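Local coordinates for ABC transporter binding protein AcbH (Actinoplanes, PDB 3OO8) that binds beta-D-galactopyranose as the extracellular solute receptor of an ABC transporter, at residues K333-H336 against W337-G340; I391-T395 against P396-A400. The protein carries 2 engineered substitutions. All coordinates share one frame; numbering follows the deposited sequence.

Contact 1 of 2, residues K333-H336 against W337-G340; sequences KTDH and WDVG
Asp335 puts its CG opposite the backbone N (chi1 -174°), while Asp338 turns its own CG away from its carbonyl carbon, and these two settings bring the carboxylates together just where the chain bends. OD1 of Asp335 is gripped twice. The N of Trp337 donates to OD1 of Asp335 at 3.0 Å, coming in almost in line with the C-O bond. Because this bond runs from the side chain of Asp335 to the N-H two residues on, the loop is an Asx turn. The N of Asp338 donates to the same OD1 of Asp335 at 2.9 Å, but from above the carboxylate, 42° out of its plane. With both amides converging on one oxygen, rotation of the carboxylate is restricted. The other oxygen, OD2 of Asp335, lies 2.5 Å from OD2 of Asp338, the two carboxylate planes being 69° apart. Acid oxygens this close suggest that one of the pair is probably protonated; OD2 of Asp335 also hydrogen-bonds a bound glycerol. CB of His336 sits over the face of the Trp337 indole, 3.9 Å from the centre of its five-membered ring, in a CH-pi contact that lies close to the ring normal, while the imidazole itself leads away. The bend follows helix 325-332 and is tied to helix 352-363 by Gln354, whose NE2 bonds the carbonyls of both Asp335 and Asp338. The Trp337 indole packs on Ala268 and Ala269 of helix 264-270, and Val339 then joins Asn139 of strand 134-147 through backbone bonds.

Contact 2 of 2, residues I391-T395 against P396-A400; sequences IDQPT and PETIA
The carbonyl O of Gln393 is held by two donors: the hydroxyl OG1 of Thr398 at 2.8 Å and the backbone N of Thr395 at 2.9 Å. The hydroxyl comes in only moderately tilted, 18° from the carbonyl plane. Thr398 holds OG1 anti to its own carbonyl carbon (chi1 -62°), beside its backbone N, a setting that directs the hydroxyl to Gln393 O and Thr395 OG1. The same OG1 of Thr398 accepts a bond from OG1 of Thr395 at 3.0 Å, giving a short relay from one threonine hydroxyl through the other to the carbonyl. The hydrogen bond from the N of Thr395 to Gln393 O closes an inverse gamma turn centred on Pro394, within the link from helix 377-392 to helix 396-413. Thr395 is the N-cap of the second helix, and its carbonyl O takes the N of Ile399 at 2.9 Å, nearly head-on, as an opening helical bond. Pro396, which has no N-H to offer, stands in the first turn, where none is required. A valine at Thr398 would probably deprive Gln393 O of its hydroxyl donor and Thr395 OG1 of its acceptor, setting that hydroxyl free to turn. On the side facing helix 220-232, Ile399 packs against Phe226, Asp227 and Arg230, and Pro396 also touches Arg230.

How the contacts relate
Contact 1 comes first along the chain and closes before contact 2 opens. Their centres are about 39 Å apart on opposite sides of the chain's centre, and their nearest atoms about 24 Å apart. Contact 1 leads from helix 325-332 into short strand 339-340, which pairs antiparallel with strand 134-147 of the mixed sheet; contact 2 joins the last two helices, 377-392 and 396-413, and belongs to no sheet. Between them the chain passes through helix 352-363, strand 366-368 and helix 371-374. Contact 1 lies near the sugar site, the side chains of Trp337 and Asp338 coming to about 8 Å from those of galactose-binding Gln266 and Arg373 respectively, whereas contact 2 is a helix-to-helix turn away from that site.

Contact 1 of 2, residues K333-H336 against W337-G340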
loop_
_atom_site.group_PDB
_atom_site.type_symbol
_atom_site.label_atom_id
_atom_site.label_comp_id
_atom_site.label_asym_id
_atom_site.label_seq_id
_atom_site.Cartn_x
_atom_site.Cartn_y
_atom_site.Cartn_z
ATOM N N LYS A 333 -11.843 -12.494 8.368
ATOM C CA LYS A 333 -13.189 -13.038 8.072
ATOM C C LYS A 333 -14.182 -11.985 7.594
ATOM O O LYS A 333 -14.938 -12.220 6.636
ATOM C CB LYS A 333 -13.757 -13.752 9.309
ATOM C CG LYS A 333 -13.081 -15.060 9.637
ATOM C CD LYS A 333 -13.871 -15.790 10.757
ATOM C CE LYS A 333 -13.929 -14.951 12.047
ATOM N NZ LYS A 333 -12.674 -14.914 12.884
ATOM N N THR A 334 -14.192 -10.830 8.255
ATOM C CA THR A 334 -15.139 -9.773 7.923
ATOM C C THR A 334 -14.522 -8.632 7.103
ATOM O O THR A 334 -15.171 -7.616 6.907
ATOM C CB THR A 334 -15.754 -9.139 9.196
ATOM O OG1 THR A 334 -14.726 -8.560 10.025
ATOM C CG2 THR A 334 -16.531 -10.159 10.007
ATOM N N ASP A 335 -13.300 -8.814 6.616
ATOM C CA ASP A 335 -12.604 -7.802 5.820
ATOM C C ASP A 335 -12.713 -8.247 4.359
ATOM O O ASP A 335 -12.238 -9.318 4.009
ATOM C CB ASP A 335 -11.129 -7.767 6.242
ATOM C CG ASP A 335 -10.320 -6.635 5.560
ATOM O OD1 ASP A 335 -10.513 -6.367 4.353
ATOM O OD2 ASP A 335 -9.439 -6.050 6.236
ATOM N N HIS A 336 -13.333 -7.435 3.513
ATOM C CA HIS A 336 -13.565 -7.853 2.148
ATOM C C HIS A 336 -12.492 -7.527 1.120
ATOM O O HIS A 336 -12.616 -7.957 -0.023
ATOM C CB HIS A 336 -14.909 -7.300 1.662
ATOM C CG HIS A 336 -16.070 -7.733 2.504
ATOM N ND1 HIS A 336 -16.395 -9.059 2.690
ATOM C CD2 HIS A 336 -16.978 -7.018 3.211
ATOM C CE1 HIS A 336 -17.453 -9.143 3.479
ATOM N NE2 HIS A 336 -17.827 -7.920 3.805
ATOM N N TRP A 337 -11.447 -6.786 1.502
ATOM C CA TRP A 337 -10.451 -6.343 0.509
ATOM C C TRP A 337 -9.012 -6.702 0.859
ATOM O O TRP A 337 -8.242 -7.048 -0.020
ATOM C CB TRP A 337 -10.576 -4.849 0.187
ATOM C CG TRP A 337 -12.017 -4.515 -0.043
ATOM C CD1 TRP A 337 -12.798 -3.760 0.772
ATOM C CD2 TRP A 337 -12.881 -5.034 -1.072
ATOM N NE1 TRP A 337 -14.096 -3.737 0.296
ATOM C CE2 TRP A 337 -14.170 -4.512 -0.832
ATOM C CE3 TRP A 337 -12.687 -5.865 -2.175
ATOM C CZ2 TRP A 337 -15.252 -4.796 -1.659
ATOM C CZ3 TRP A 337 -13.781 -6.154 -2.999
ATOM C CH2 TRP A 337 -15.031 -5.620 -2.734
ATOM N N ASP A 338 -8.644 -6.565 2.119
ATOM C CA ASP A 338 -7.286 -6.927 2.524
ATOM C C ASP A 338 -7.042 -8.436 2.419
ATOM O O ASP A 338 -7.958 -9.253 2.578
ATOM C CB ASP A 338 -7.057 -6.504 3.969
ATOM C CG ASP A 338 -7.129 -4.998 4.156
ATOM O OD1 ASP A 338 -6.407 -4.288 3.441
ATOM O OD2 ASP A 338 -7.883 -4.523 5.026
ATOM N N VAL A 339 -5.794 -8.801 2.166
ATOM C CA VAL A 339 -5.416 -10.213 2.074
ATOM C C VAL A 339 -4.139 -10.507 2.856
ATOM O O VAL A 339 -3.193 -9.693 2.926
ATOM C CB VAL A 339 -5.256 -10.699 0.592
ATOM C CG1 VAL A 339 -6.612 -10.571 -0.157
ATOM C CG2 VAL A 339 -4.210 -9.830 -0.142
ATOM N N GLY A 340 -4.145 -11.682 3.465
ATOM C CA GLY A 340 -2.979 -12.164 4.215
ATOM C C GLY A 340 -1.722 -12.339 3.361
ATOM O O GLY A 340 -1.805 -12.652 2.169
#

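Contact 2 of 2, residues I391-T395 against P396-A400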
loop_
_atom_site.group_PDB
_atom_site.type_symbol
_atom_site.label_atom_id
_atom_site.label_comp_id
_atom_site.label_asym_id
_atom_site.label_seq_id
_atom_site.Cartn_x
_atom_site.Cartn_y
_atom_site.Cartn_z
ATOM N N ILE A 391 -0.592 17.921 -13.259
ATOM C CA ILE A 391 -1.838 17.507 -13.880
ATOM C C ILE A 391 -2.502 18.690 -14.569
ATOM O O ILE A 391 -2.992 18.524 -15.677
ATOM C CB ILE A 391 -2.778 16.856 -12.859
ATOM C CG1 ILE A 391 -2.217 15.485 -12.446
ATOM C CG2 ILE A 391 -4.219 16.731 -13.419
ATOM C CD1 ILE A 391 -2.815 14.915 -11.179
ATOM N N ASP A 392 -2.515 19.865 -13.921
ATOM C CA ASP A 392 -3.104 21.082 -14.524
ATOM C C ASP A 392 -2.420 21.542 -15.817
ATOM O O ASP A 392 -3.064 22.116 -16.707
ATOM C CB ASP A 392 -3.029 22.236 -13.523
ATOM C CG ASP A 392 -4.115 22.178 -12.466
ATOM O OD1 ASP A 392 -5.162 21.550 -12.720
ATOM O OD2 ASP A 392 -3.923 22.792 -11.386
ATOM N N GLN A 393 -1.112 21.320 -15.911
ATOM C CA GLN A 393 -0.315 21.752 -17.059
ATOM C C GLN A 393 0.863 20.810 -17.248
ATOM O O GLN A 393 1.971 21.092 -16.762
ATOM C CB GLN A 393 0.227 23.168 -16.846
ATOM C CG GLN A 393 -0.859 24.208 -16.568
ATOM C CD GLN A 393 -0.399 25.650 -16.794
ATOM O OE1 GLN A 393 0.755 25.906 -17.144
ATOM N NE2 GLN A 393 -1.321 26.591 -16.629
ATOM N N PRO A 394 0.638 19.690 -17.946
ATOM C CA PRO A 394 1.685 18.656 -18.099
ATOM C C PRO A 394 2.737 18.917 -19.177
ATOM O O PRO A 394 2.849 18.179 -20.169
ATOM C CB PRO A 394 0.874 17.381 -18.380
ATOM C CG PRO A 394 -0.364 17.928 -19.122
ATOM C CD PRO A 394 -0.688 19.206 -18.383
ATOM N N THR A 395 3.565 19.931 -18.926
ATOM C CA THR A 395 4.574 20.357 -19.879
ATOM C C THR A 395 5.984 20.258 -19.322
ATOM O O THR A 395 6.159 20.146 -18.101
ATOM C CB THR A 395 4.338 21.820 -20.233
ATOM O OG1 THR A 395 4.419 22.604 -19.034
ATOM C CG2 THR A 395 2.959 21.988 -20.868
ATOM N N PRO A 396 6.994 20.326 -20.210
ATOM C CA PRO A 396 8.372 20.327 -19.737
ATOM C C PRO A 396 8.674 21.421 -18.703
ATOM O O PRO A 396 9.420 21.165 -17.742
ATOM C CB PRO A 396 9.165 20.534 -21.015
ATOM C CG PRO A 396 8.305 19.774 -22.070
ATOM C CD PRO A 396 6.909 20.166 -21.679
ATOM N N GLU A 397 8.097 22.607 -18.876
ATOM C CA GLU A 397 8.396 23.704 -17.951
ATOM C C GLU A 397 7.799 23.406 -16.589
ATOM O O GLU A 397 8.404 23.714 -15.560
ATOM C CB GLU A 397 7.909 25.071 -18.465
ATOM C CG GLU A 397 8.283 26.250 -17.548
ATOM C CD GLU A 397 9.801 26.372 -17.345
ATOM O OE1 GLU A 397 10.551 26.070 -18.302
ATOM O OE2 GLU A 397 10.245 26.741 -16.229
ATOM N N THR A 398 6.616 22.800 -16.585
ATOM C CA THR A 398 5.958 22.507 -15.317
ATOM C C THR A 398 6.760 21.411 -14.621
ATOM O O THR A 398 6.927 21.459 -13.401
ATOM C CB THR A 398 4.516 22.064 -15.497
ATOM O OG1 THR A 398 3.758 23.121 -16.114
ATOM C CG2 THR A 398 3.895 21.713 -14.151
ATOM N N ILE A 399 7.269 20.450 -15.398
ATOM C CA ILE A 399 8.117 19.404 -14.823
ATOM C C ILE A 399 9.351 20.001 -14.174
ATOM O O ILE A 399 9.733 19.597 -13.091
ATOM C CB ILE A 399 8.508 18.325 -15.841
ATOM C CG1 ILE A 399 7.250 17.603 -16.369
ATOM C CG2 ILE A 399 9.571 17.373 -15.224
ATOM C CD1 ILE A 399 7.511 16.621 -17.559
ATOM N N ALA A 400 9.986 20.965 -14.834
ATOM C CA ALA A 400 11.159 21.586 -14.225
ATOM C C ALA A 400 10.758 22.289 -12.927
ATOM O O ALA A 400 11.490 22.229 -11.947
ATOM C CB ALA A 400 11.801 22.562 -15.197
#